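Local coordinates for protein dihydroorotate dehydrogenase (Schistosoma mansoni, PDB 6UY4) that probably catalyses the quinone-dependent oxidation of (S)-dihydroorotate to orotate with an FMN cofactor, a step of de novo pyrimidine (UMP) biosynthesis, at residues T114-Q120 and G142-H148; G164-L170 and A194-N200; A90-G96 and I110-V115. The contacts are given in a common frame with arbitrary orientation. Residues are numbered along the deposited sequence.

Contact 1 (T114-Q120 and G142-H148). With FMN (flavin mononucleotide), chain G.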
loop_
_atom_site.group_PDB
_atom_site.type_symbol
_atom_site.label_atom_id
_atom_site.label_comp_id
_atom_site.label_asym_id
_atom_site.label_seq_id
_atom_site.Cartn_x
_atom_site.Cartn_y
_atom_site.Cartn_z
ATOM N N THR A 114 2.888 5.259 5.057
ATOM C CA THR A 114 2.038 6.422 5.299
ATOM C C THR A 114 2.769 7.513 6.080
ATOM O O THR A 114 3.443 7.233 7.072
ATOM C CB THR A 114 0.762 6.013 6.069
ATOM O OG1 THR A 114 -0.081 5.227 5.217
ATOM C CG2 THR A 114 -0.006 7.232 6.547
ATOM N N VAL A 115 2.632 8.758 5.623
ATOM C CA VAL A 115 3.298 9.909 6.219
ATOM C C VAL A 115 2.273 10.716 7.002
ATOM O O VAL A 115 1.199 11.042 6.482
ATOM C CB VAL A 115 3.980 10.782 5.150
ATOM C CG1 VAL A 115 4.769 11.906 5.805
ATOM C CG2 VAL A 115 4.879 9.935 4.267
ATOM N N THR A 116 2.606 11.036 8.248
ATOM C CA THR A 116 1.813 11.881 9.126
ATOM C C THR A 116 2.410 13.279 9.191
ATOM O O THR A 116 3.588 13.475 8.878
ATOM C CB THR A 116 1.750 11.274 10.533
ATOM O OG1 THR A 116 3.079 11.065 11.027
ATOM C CG2 THR A 116 1.002 9.947 10.512
ATOM N N PRO A 117 1.615 14.293 9.576
ATOM C CA PRO A 117 2.159 15.657 9.670
ATOM C C PRO A 117 3.330 15.769 10.634
ATOM O O PRO A 117 4.419 16.207 10.247
ATOM C CB PRO A 117 0.956 16.478 10.151
ATOM C CG PRO A 117 -0.222 15.726 9.653
ATOM C CD PRO A 117 0.152 14.274 9.759
ATOM N N ASN A 118 3.118 15.377 11.898
ATOM C CA ASN A 118 4.204 15.401 12.865
ATOM C C ASN A 118 4.898 14.043 12.924
ATOM O O ASN A 118 4.277 13.011 12.651
ATOM C CB ASN A 118 3.676 15.760 14.251
ATOM C CG ASN A 118 2.975 17.103 14.278
ATOM O OD1 ASN A 118 3.408 18.056 13.630
ATOM N ND2 ASN A 118 1.883 17.185 15.030
ATOM N N PRO A 119 6.187 14.018 13.259
ATOM C CA PRO A 119 6.872 12.731 13.450
ATOM C C PRO A 119 6.194 11.915 14.543
ATOM O O PRO A 119 5.893 12.423 15.625
ATOM C CB PRO A 119 8.295 13.143 13.843
ATOM C CG PRO A 119 8.462 14.514 13.268
ATOM C CD PRO A 119 7.110 15.160 13.365
ATOM N N GLN A 120 5.952 10.641 14.249
ATOM C CA GLN A 120 5.155 9.784 15.115
ATOM C C GLN A 120 5.921 8.508 15.429
ATOM O O GLN A 120 6.647 7.984 14.578
ATOM C CB GLN A 120 3.810 9.447 14.463
ATOM C CG GLN A 120 2.737 8.998 15.433
ATOM C CD GLN A 120 1.375 8.907 14.780
ATOM O OE1 GLN A 120 0.388 9.423 15.303
ATOM N NE2 GLN A 120 1.312 8.249 13.629
ATOM N N GLY A 142 0.900 1.078 13.311
ATOM C CA GLY A 142 0.223 2.251 13.823
ATOM C C GLY A 142 0.779 3.564 13.308
ATOM O O GLY A 142 0.862 4.542 14.058
ATOM N N PHE A 143 1.165 3.592 12.031
ATOM C CA PHE A 143 1.633 4.800 11.349
ATOM C C PHE A 143 2.849 5.400 12.064
ATOM O O PHE A 143 2.772 6.425 12.745
ATOM C CB PHE A 143 0.507 5.836 11.227
ATOM C CG PHE A 143 -0.611 5.421 10.308
ATOM C CD1 PHE A 143 -1.808 6.119 10.301
ATOM C CD2 PHE A 143 -0.467 4.341 9.453
ATOM C CE1 PHE A 143 -2.839 5.747 9.461
ATOM C CE2 PHE A 143 -1.495 3.962 8.611
ATOM C CZ PHE A 143 -2.682 4.667 8.615
ATOM N N ASN A 144 3.982 4.728 11.885
ATOM C CA ASN A 144 5.265 5.235 12.360
ATOM C C ASN A 144 5.932 5.983 11.209
ATOM O O ASN A 144 6.390 5.369 10.240
ATOM C CB ASN A 144 6.146 4.102 12.884
ATOM C CG ASN A 144 6.254 2.942 11.911
ATOM O OD1 ASN A 144 5.273 2.552 11.281
ATOM N ND2 ASN A 144 7.455 2.388 11.783
ATOM N N SER A 145 5.973 7.310 11.308
ATOM C CA SER A 145 6.465 8.143 10.223
ATOM C C SER A 145 7.401 9.206 10.779
ATOM O O SER A 145 7.377 9.527 11.970
ATOM C CB SER A 145 5.311 8.802 9.454
ATOM O OG SER A 145 5.784 9.473 8.300
ATOM N N ASP A 146 8.231 9.752 9.892
ATOM C CA ASP A 146 9.176 10.805 10.243
ATOM C C ASP A 146 8.591 12.204 10.097
ATOM O O ASP A 146 9.313 13.185 10.304
ATOM C CB ASP A 146 10.438 10.687 9.382
ATOM C CG ASP A 146 11.251 9.450 9.706
ATOM O OD1 ASP A 146 10.842 8.688 10.607
ATOM O OD2 ASP A 146 12.301 9.242 9.061
ATOM N N GLY A 147 7.315 12.324 9.747
ATOM C CA GLY A 147 6.675 13.612 9.594
ATOM C C GLY A 147 6.684 14.096 8.154
ATOM O O GLY A 147 7.353 13.548 7.274
ATOM N N HIS A 148 5.912 15.160 7.921
ATOM C CA HIS A 148 5.812 15.727 6.579
ATOM C C HIS A 148 7.152 16.280 6.111
ATOM O O HIS A 148 7.589 16.010 4.987
ATOM C CB HIS A 148 4.746 16.822 6.546
ATOM C CG HIS A 148 3.348 16.306 6.421
ATOM N ND1 HIS A 148 3.058 14.963 6.309
ATOM C CD2 HIS A 148 2.159 16.952 6.385
ATOM C CE1 HIS A 148 1.750 14.804 6.213
ATOM N NE2 HIS A 148 1.181 15.996 6.257
HETATM N N1 FMN G . -0.855 0.400 3.962
HETATM C C2 FMN G . -0.982 1.775 3.994
HETATM O O2 FMN G . -1.841 2.329 3.309
HETATM N N3 FMN G . -0.148 2.531 4.791
HETATM C C4 FMN G . 0.818 1.917 5.562
HETATM O O4 FMN G . 1.562 2.592 6.272
HETATM C C4A FMN G . 0.950 0.534 5.533
HETATM N N5 FMN G . 1.913 -0.085 6.302
HETATM C C5A FMN G . 2.045 -1.458 6.270
HETATM C C6 FMN G . 3.020 -2.075 7.047
HETATM C C7 FMN G . 3.157 -3.457 7.023
HETATM C C7M FMN G . 4.210 -4.118 7.864
HETATM C C8 FMN G . 2.319 -4.225 6.220
HETATM C C8M FMN G . 2.466 -5.718 6.192
HETATM C C9 FMN G . 1.344 -3.605 5.445
HETATM C C9A FMN G . 1.203 -2.221 5.466
HETATM N N10 FMN G . 0.238 -1.597 4.694
HETATM C C10 FMN G . 0.109 -0.224 4.730
HETATM C "C1'" FMN G . -0.685 -2.395 3.822
HETATM C "C2'" FMN G . -0.063 -2.622 2.450
HETATM O "O2'" FMN G . 0.302 -1.386 1.879
HETATM C "C3'" FMN G . -1.042 -3.322 1.518
HETATM O "O3'" FMN G . -2.266 -2.621 1.508
HETATM C "C4'" FMN G . -1.294 -4.771 1.924
HETATM O "O4'" FMN G . -0.215 -5.275 2.680
HETATM C "C5'" FMN G . -1.458 -5.604 0.664
HETATM O "O5'" FMN G . -1.433 -6.977 0.966
HETATM P P FMN G . -0.222 -7.867 0.396
HETATM O O1P FMN G . -0.467 -9.301 0.794
HETATM O O2P FMN G . -0.133 -7.736 -1.106
HETATM O O3P FMN G . 1.061 -7.392 1.028
#
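T114 begins the segment at the flavin: its N donates to FMN O4 (3.2 Å), and its OG1 accepts from FMN N3 (2.7 Å) while also being hydrogen-bonded to N169. The T114 methyl, CG2, makes a CH-pi contact 4.0 Å from the F143 ring centroid. V115 packs against S145 and H148, with V115 CG1 3.5 Å from H148 ND1. At T116 the chain leaves the strand, and T116 OG1 donates to N118 O (2.8 Å). P117 lies flat on H148, its CA 3.4 Å from the imidazole centroid, and P117 O accepts a hydrogen bond from H148 N (3.0 Å). Q120 closes the segment: its N donates to S145 O (2.9 Å), and its NE2 makes a very short hydrogen bond to F143 O (2.5 Å), while OE1 is bonded to K174. The strand end thus supplies T114 to the flavin pyrimidine, and the loop after it packs on 142-148, at the C-terminal mouth of an FMN-binding TIM barrel.

Contact 2 (G164-L170 and A194-N200). With FMN (flavin mononucleotide), chain G.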
loop_
_atom_site.group_PDB
_atom_site.type_symbol
_atom_site.label_atom_id
_atom_site.label_comp_id
_atom_site.label_asym_id
_atom_site.label_seq_id
_atom_site.Cartn_x
_atom_site.Cartn_y
_atom_site.Cartn_z
ATOM N N GLY A 164 10.250 6.165 -13.208
ATOM C CA GLY A 164 9.134 5.508 -12.562
ATOM C C GLY A 164 8.164 6.528 -12.003
ATOM O O GLY A 164 8.270 7.724 -12.261
ATOM N N VAL A 165 7.211 6.022 -11.224
ATOM C CA VAL A 165 6.154 6.826 -10.623
ATOM C C VAL A 165 6.264 6.711 -9.109
ATOM O O VAL A 165 6.579 5.640 -8.582
ATOM C CB VAL A 165 4.762 6.373 -11.115
ATOM C CG1 VAL A 165 3.657 7.163 -10.434
ATOM C CG2 VAL A 165 4.667 6.512 -12.626
ATOM N N ILE A 166 6.022 7.818 -8.410
ATOM C CA ILE A 166 6.064 7.845 -6.953
ATOM C C ILE A 166 4.768 8.456 -6.444
ATOM O O ILE A 166 4.409 9.574 -6.832
ATOM C CB ILE A 166 7.275 8.628 -6.419
ATOM C CG1 ILE A 166 8.578 7.910 -6.778
ATOM C CG2 ILE A 166 7.162 8.821 -4.912
ATOM C CD1 ILE A 166 8.705 6.532 -6.184
ATOM N N GLY A 167 4.068 7.724 -5.582
ATOM C CA GLY A 167 2.895 8.249 -4.915
ATOM C C GLY A 167 3.143 8.428 -3.434
ATOM O O GLY A 167 4.065 7.820 -2.881
ATOM N N VAL A 168 2.340 9.258 -2.775
ATOM C CA VAL A 168 2.476 9.518 -1.348
ATOM C C VAL A 168 1.159 9.177 -0.667
ATOM O O VAL A 168 0.097 9.653 -1.083
ATOM C CB VAL A 168 2.876 10.977 -1.066
ATOM C CG1 VAL A 168 2.969 11.217 0.432
ATOM C CG2 VAL A 168 4.200 11.299 -1.738
ATOM N N ASN A 169 1.232 8.352 0.375
ATOM C CA ASN A 169 0.069 7.953 1.155
ATOM C C ASN A 169 0.006 8.815 2.410
ATOM O O ASN A 169 0.897 8.741 3.263
ATOM C CB ASN A 169 0.140 6.471 1.518
ATOM C CG ASN A 169 -1.126 5.972 2.179
ATOM O OD1 ASN A 169 -1.381 6.253 3.350
ATOM N ND2 ASN A 169 -1.925 5.220 1.433
ATOM N N LEU A 170 -1.048 9.618 2.524
ATOM C CA LEU A 170 -1.165 10.590 3.603
ATOM C C LEU A 170 -1.953 10.013 4.772
ATOM O O LEU A 170 -2.905 9.252 4.583
ATOM C CB LEU A 170 -1.840 11.863 3.094
ATOM C CG LEU A 170 -1.227 12.430 1.813
ATOM C CD1 LEU A 170 -2.106 13.523 1.236
ATOM C CD2 LEU A 170 0.173 12.952 2.082
ATOM N N ALA A 194 4.510 14.908 -5.719
ATOM C CA ALA A 194 4.074 13.531 -5.893
ATOM C C ALA A 194 3.298 13.364 -7.193
ATOM O O ALA A 194 2.603 14.275 -7.649
ATOM C CB ALA A 194 3.204 13.087 -4.717
ATOM N N ASP A 195 3.422 12.174 -7.788
ATOM C CA ASP A 195 2.643 11.868 -8.982
ATOM C C ASP A 195 1.182 11.605 -8.642
ATOM O O ASP A 195 0.293 11.935 -9.434
ATOM C CB ASP A 195 3.243 10.669 -9.716
ATOM C CG ASP A 195 4.618 10.962 -10.282
ATOM O OD1 ASP A 195 4.874 12.127 -10.654
ATOM O OD2 ASP A 195 5.443 10.027 -10.355
ATOM N N TYR A 196 0.915 11.009 -7.481
ATOM C CA TYR A 196 -0.448 10.829 -7.007
ATOM C C TYR A 196 -0.438 10.783 -5.488
ATOM O O TYR A 196 0.585 10.501 -4.860
ATOM C CB TYR A 196 -1.096 9.562 -7.590
ATOM C CG TYR A 196 -0.470 8.257 -7.142
ATOM C CD1 TYR A 196 -0.945 7.582 -6.023
ATOM C CD2 TYR A 196 0.580 7.689 -7.850
ATOM C CE1 TYR A 196 -0.383 6.387 -5.616
ATOM C CE2 TYR A 196 1.148 6.491 -7.450
ATOM C CZ TYR A 196 0.661 5.846 -6.332
ATOM O OH TYR A 196 1.219 4.657 -5.925
ATOM N N LEU A 197 -1.597 11.072 -4.903
ATOM C CA LEU A 197 -1.781 11.075 -3.461
ATOM C C LEU A 197 -2.855 10.064 -3.084
ATOM O O LEU A 197 -3.806 9.836 -3.838
ATOM C CB LEU A 197 -2.169 12.469 -2.955
ATOM C CG LEU A 197 -1.214 13.612 -3.310
ATOM C CD1 LEU A 197 -1.848 14.958 -2.997
ATOM C CD2 LEU A 197 0.111 13.461 -2.578
ATOM N N VAL A 198 -2.691 9.453 -1.912
ATOM C CA VAL A 198 -3.604 8.428 -1.421
ATOM C C VAL A 198 -4.042 8.796 -0.010
ATOM O O VAL A 198 -3.249 9.318 0.782
ATOM C CB VAL A 198 -2.956 7.026 -1.436
ATOM C CG1 VAL A 198 -3.978 5.959 -1.071
ATOM C CG2 VAL A 198 -2.345 6.734 -2.791
ATOM N N ILE A 199 -5.308 8.526 0.299
ATOM C CA ILE A 199 -5.860 8.716 1.635
ATOM C C ILE A 199 -6.521 7.414 2.061
ATOM O O ILE A 199 -7.350 6.864 1.327
ATOM C CB ILE A 199 -6.869 9.879 1.678
ATOM C CG1 ILE A 199 -6.181 11.187 1.285
ATOM C CG2 ILE A 199 -7.495 9.992 3.060
ATOM C CD1 ILE A 199 -7.095 12.380 1.297
ATOM N N ASN A 200 -6.155 6.922 3.242
ATOM C CA ASN A 200 -6.688 5.664 3.747
ATOM C C ASN A 200 -8.030 5.898 4.429
ATOM O O ASN A 200 -8.129 6.709 5.358
ATOM C CB ASN A 200 -5.705 5.020 4.720
ATOM C CG ASN A 200 -4.521 4.388 4.022
ATOM O OD1 ASN A 200 -4.275 4.637 2.841
ATOM N ND2 ASN A 200 -3.779 3.562 4.749
HETATM N N1 FMN G . -0.855 0.400 3.962
HETATM C C2 FMN G . -0.982 1.775 3.994
HETATM O O2 FMN G . -1.841 2.329 3.309
HETATM N N3 FMN G . -0.148 2.531 4.791
HETATM C C4 FMN G . 0.818 1.917 5.562
HETATM O O4 FMN G . 1.562 2.592 6.272
HETATM C C4A FMN G . 0.950 0.534 5.533
HETATM N N5 FMN G . 1.913 -0.085 6.302
HETATM C C5A FMN G . 2.045 -1.458 6.270
HETATM C C6 FMN G . 3.020 -2.075 7.047
HETATM C C7 FMN G . 3.157 -3.457 7.023
HETATM C C7M FMN G . 4.210 -4.118 7.864
HETATM C C8 FMN G . 2.319 -4.225 6.220
HETATM C C8M FMN G . 2.466 -5.718 6.192
HETATM C C9 FMN G . 1.344 -3.605 5.445
HETATM C C9A FMN G . 1.203 -2.221 5.466
HETATM N N10 FMN G . 0.238 -1.597 4.694
HETATM C C10 FMN G . 0.109 -0.224 4.730
HETATM C "C1'" FMN G . -0.685 -2.395 3.822
HETATM C "C2'" FMN G . -0.063 -2.622 2.450
HETATM O "O2'" FMN G . 0.302 -1.386 1.879
HETATM C "C3'" FMN G . -1.042 -3.322 1.518
HETATM O "O3'" FMN G . -2.266 -2.621 1.508
HETATM C "C4'" FMN G . -1.294 -4.771 1.924
HETATM O "O4'" FMN G . -0.215 -5.275 2.680
HETATM C "C5'" FMN G . -1.458 -5.604 0.664
HETATM O "O5'" FMN G . -1.433 -6.977 0.966
HETATM P P FMN G . -0.222 -7.867 0.396
HETATM O O1P FMN G . -0.467 -9.301 0.794
HETATM O O2P FMN G . -0.133 -7.736 -1.106
HETATM O O3P FMN G . 1.061 -7.392 1.028
#
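The bare backbone of G167 forms a hollow that the Y196 ring fills: G167 CA is 3.5 Å from the ring centroid, and a CB there would run into Y196 CZ. V165 CG1 meets the ring at its edge, 4.0 Å from Y196 CE2. V168 rises on the other face of the sheet into a pocket between A194 and L197, with V168 CG2 3.6 Å from A194 CB and V168 CB 4.0 Å from L197 CD2. The strands run parallel at 25°, joined through helix 179-190 as a beta-alpha-beta unit of the TIM barrel, and F190 of that helix packs on V168 and L170. A parallel ladder links them, as in L170 N to V198 O (2.8 Å). D195 OD2 accepts a hydrogen bond from I166 N (3.0 Å), and D195 OD1 is salt-bridged to R158. At the cofactor end V198 CG1 abuts N169 ND2 (3.3 Å), which donates to N200 OD1 (2.8 Å) and also bonds E111; N169 OD1 bonds T114, and N200 ND2 donates to FMN O2 (2.7 Å).

Contact 3 (A90-G96 and I110-V115). With FMN (flavin mononucleotide), chain G.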
loop_
_atom_site.group_PDB
_atom_site.type_symbol
_atom_site.label_atom_id
_atom_site.label_comp_id
_atom_site.label_asym_id
_atom_site.label_seq_id
_atom_site.Cartn_x
_atom_site.Cartn_y
_atom_site.Cartn_z
ATOM N N ALA A 90 2.123 0.766 -0.156
ATOM C CA ALA A 90 2.563 1.644 0.915
ATOM C C ALA A 90 2.944 0.837 2.153
ATOM O O ALA A 90 2.528 -0.310 2.337
ATOM C CB ALA A 90 1.471 2.655 1.264
ATOM N N GLY A 91 3.754 1.458 3.008
ATOM C CA GLY A 91 4.168 0.869 4.260
ATOM C C GLY A 91 5.576 0.311 4.270
ATOM O O GLY A 91 6.122 0.069 5.350
ATOM N N PHE A 92 6.173 0.089 3.100
ATOM C CA PHE A 92 7.544 -0.407 3.045
ATOM C C PHE A 92 8.535 0.749 3.129
ATOM O O PHE A 92 9.369 0.799 4.037
ATOM C CB PHE A 92 7.761 -1.225 1.768
ATOM C CG PHE A 92 9.017 -2.045 1.785
ATOM C CD1 PHE A 92 10.205 -1.528 1.293
ATOM C CD2 PHE A 92 9.013 -3.330 2.301
ATOM C CE1 PHE A 92 11.363 -2.280 1.311
ATOM C CE2 PHE A 92 10.168 -4.088 2.321
ATOM C CZ PHE A 92 11.345 -3.561 1.826
ATOM N N ASP A 93 8.448 1.686 2.188
ATOM C CA ASP A 93 9.250 2.906 2.235
ATOM C C ASP A 93 8.424 4.011 2.896
ATOM O O ASP A 93 7.936 4.948 2.261
ATOM C CB ASP A 93 9.710 3.295 0.837
ATOM C CG ASP A 93 10.814 4.329 0.857
ATOM O OD1 ASP A 93 11.354 4.598 1.951
ATOM O OD2 ASP A 93 11.141 4.871 -0.220
ATOM N N LYS A 94 8.263 3.868 4.215
ATOM C CA LYS A 94 7.433 4.799 4.974
ATOM C C LYS A 94 7.985 6.216 4.936
ATOM O O LYS A 94 7.216 7.181 4.996
ATOM C CB LYS A 94 7.309 4.334 6.426
ATOM C CG LYS A 94 6.607 3.003 6.616
ATOM C CD LYS A 94 6.723 2.540 8.063
ATOM C CE LYS A 94 5.905 1.285 8.321
ATOM N NZ LYS A 94 4.447 1.530 8.144
ATOM N N ASP A 95 9.306 6.365 4.841
ATOM C CA ASP A 95 9.956 7.662 4.966
ATOM C C ASP A 95 10.621 8.121 3.673
ATOM O O ASP A 95 11.308 9.147 3.675
ATOM C CB ASP A 95 10.982 7.620 6.100
ATOM C CG ASP A 95 10.408 7.047 7.382
ATOM O OD1 ASP A 95 9.239 7.354 7.700
ATOM O OD2 ASP A 95 11.123 6.283 8.065
ATOM N N GLY A 96 10.434 7.393 2.577
ATOM C CA GLY A 96 11.030 7.785 1.310
ATOM C C GLY A 96 12.541 7.708 1.292
ATOM O O GLY A 96 13.194 8.552 0.664
ATOM N N ILE A 110 6.422 3.258 -6.671
ATOM C CA ILE A 110 6.546 3.093 -5.228
ATOM C C ILE A 110 5.588 4.063 -4.555
ATOM O O ILE A 110 5.498 5.232 -4.947
ATOM C CB ILE A 110 7.991 3.337 -4.743
ATOM C CG1 ILE A 110 8.988 2.552 -5.597
ATOM C CG2 ILE A 110 8.134 2.966 -3.274
ATOM C CD1 ILE A 110 8.795 1.058 -5.538
ATOM N N GLU A 111 4.875 3.580 -3.545
ATOM C CA GLU A 111 3.925 4.390 -2.791
ATOM C C GLU A 111 4.556 4.703 -1.436
ATOM O O GLU A 111 4.444 3.929 -0.485
ATOM C CB GLU A 111 2.586 3.669 -2.649
ATOM C CG GLU A 111 1.506 4.477 -1.949
ATOM C CD GLU A 111 0.121 3.892 -2.157
ATOM O OE1 GLU A 111 -0.221 3.572 -3.316
ATOM O OE2 GLU A 111 -0.625 3.748 -1.164
ATOM N N VAL A 112 5.237 5.846 -1.361
ATOM C CA VAL A 112 5.831 6.291 -0.107
ATOM C C VAL A 112 4.725 6.616 0.888
ATOM O O VAL A 112 3.714 7.239 0.540
ATOM C CB VAL A 112 6.742 7.508 -0.350
ATOM C CG1 VAL A 112 7.363 7.984 0.955
ATOM C CG2 VAL A 112 7.820 7.172 -1.367
ATOM N N GLY A 113 4.911 6.190 2.135
ATOM C CA GLY A 113 3.910 6.396 3.162
ATOM C C GLY A 113 3.760 5.183 4.055
ATOM O O GLY A 113 4.426 4.166 3.834
ATOM N N THR A 114 2.888 5.259 5.057
ATOM C CA THR A 114 2.038 6.422 5.299
ATOM C C THR A 114 2.769 7.513 6.080
ATOM O O THR A 114 3.443 7.233 7.072
ATOM C CB THR A 114 0.762 6.013 6.069
ATOM O OG1 THR A 114 -0.081 5.227 5.217
ATOM C CG2 THR A 114 -0.006 7.232 6.547
ATOM N N VAL A 115 2.632 8.758 5.623
ATOM C CA VAL A 115 3.298 9.909 6.219
ATOM C C VAL A 115 2.273 10.716 7.002
ATOM O O VAL A 115 1.199 11.042 6.482
ATOM C CB VAL A 115 3.980 10.782 5.150
ATOM C CG1 VAL A 115 4.769 11.906 5.805
ATOM C CG2 VAL A 115 4.879 9.935 4.267
HETATM N N1 FMN G . -0.855 0.400 3.962
HETATM C C2 FMN G . -0.982 1.775 3.994
HETATM O O2 FMN G . -1.841 2.329 3.309
HETATM N N3 FMN G . -0.148 2.531 4.791
HETATM C C4 FMN G . 0.818 1.917 5.562
HETATM O O4 FMN G . 1.562 2.592 6.272
HETATM C C4A FMN G . 0.950 0.534 5.533
HETATM N N5 FMN G . 1.913 -0.085 6.302
HETATM C C5A FMN G . 2.045 -1.458 6.270
HETATM C C6 FMN G . 3.020 -2.075 7.047
HETATM C C7 FMN G . 3.157 -3.457 7.023
HETATM C C7M FMN G . 4.210 -4.118 7.864
HETATM C C8 FMN G . 2.319 -4.225 6.220
HETATM C C8M FMN G . 2.466 -5.718 6.192
HETATM C C9 FMN G . 1.344 -3.605 5.445
HETATM C C9A FMN G . 1.203 -2.221 5.466
HETATM N N10 FMN G . 0.238 -1.597 4.694
HETATM C C10 FMN G . 0.109 -0.224 4.730
HETATM C "C1'" FMN G . -0.685 -2.395 3.822
HETATM C "C2'" FMN G . -0.063 -2.622 2.450
HETATM O "O2'" FMN G . 0.302 -1.386 1.879
HETATM C "C3'" FMN G . -1.042 -3.322 1.518
HETATM O "O3'" FMN G . -2.266 -2.621 1.508
HETATM C "C4'" FMN G . -1.294 -4.771 1.924
HETATM O "O4'" FMN G . -0.215 -5.275 2.680
HETATM C "C5'" FMN G . -1.458 -5.604 0.664
HETATM O "O5'" FMN G . -1.433 -6.977 0.966
HETATM P P FMN G . -0.222 -7.867 0.396
HETATM O O1P FMN G . -0.467 -9.301 0.794
HETATM O O2P FMN G . -0.133 -7.736 -1.106
HETATM O O3P FMN G . 1.061 -7.392 1.028
#
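A90 lays its methyl against the E111 side chain, with A90 CB 3.4 Å from E111 OE2, while its CA makes a CA-H...O contact with E111 O (3.3 Å). That carboxylate is held by Q352, Y196 and N169. Two backbone hydrogen bonds tie the loop to the strand: G91 N to G113 O (2.9 Å) and G113 N to D93 O (3.3 Å). At G91 a CB would strike FMN N5, so this glycine lets the loop approach the flavin, with G91 CA 3.2 Å from FMN N5. A90 O accepts a hydrogen bond from FMN O2' (2.5 Å). From the strand, T114 OG1 accepts one from FMN N3 (2.7 Å) and is also bonded to N169. F92 turns away to the bound naphthoquinone inhibitor, so this loop borders both pockets. Part of the FMN site, it follows strand 86-88 at the C-terminal mouth of the TIM barrel and leads to helix 99-105, whose L102 touches F92 and I110, while V112 packs on V151 of helix 147-153 and I166 of strand 165-170.

Along the chain contact 3 closes first, then contact 1, then contact 2, all within the TIM-barrel domain. Contacts 1 and 3 both use strand 109-115, sharing T114 and V115, and their centres are about 10 Å apart. Those of contacts 2 and 3 are about 9 Å apart, and those of contacts 1 and 2 about 15 Å. Strand 165-170 of contact 2 neighbours strand 109-115 in the parallel sheet, so N169 N pairs with V112 O (2.7 Å) and V115 N with N169 O (2.9 Å). Strands 109-115, 165-170 and 196-200, successive in the sheet, thus bring residues near their C-terminal ends to FMN together with loop 90-96, while contact 3 also reaches the inhibitor pocket.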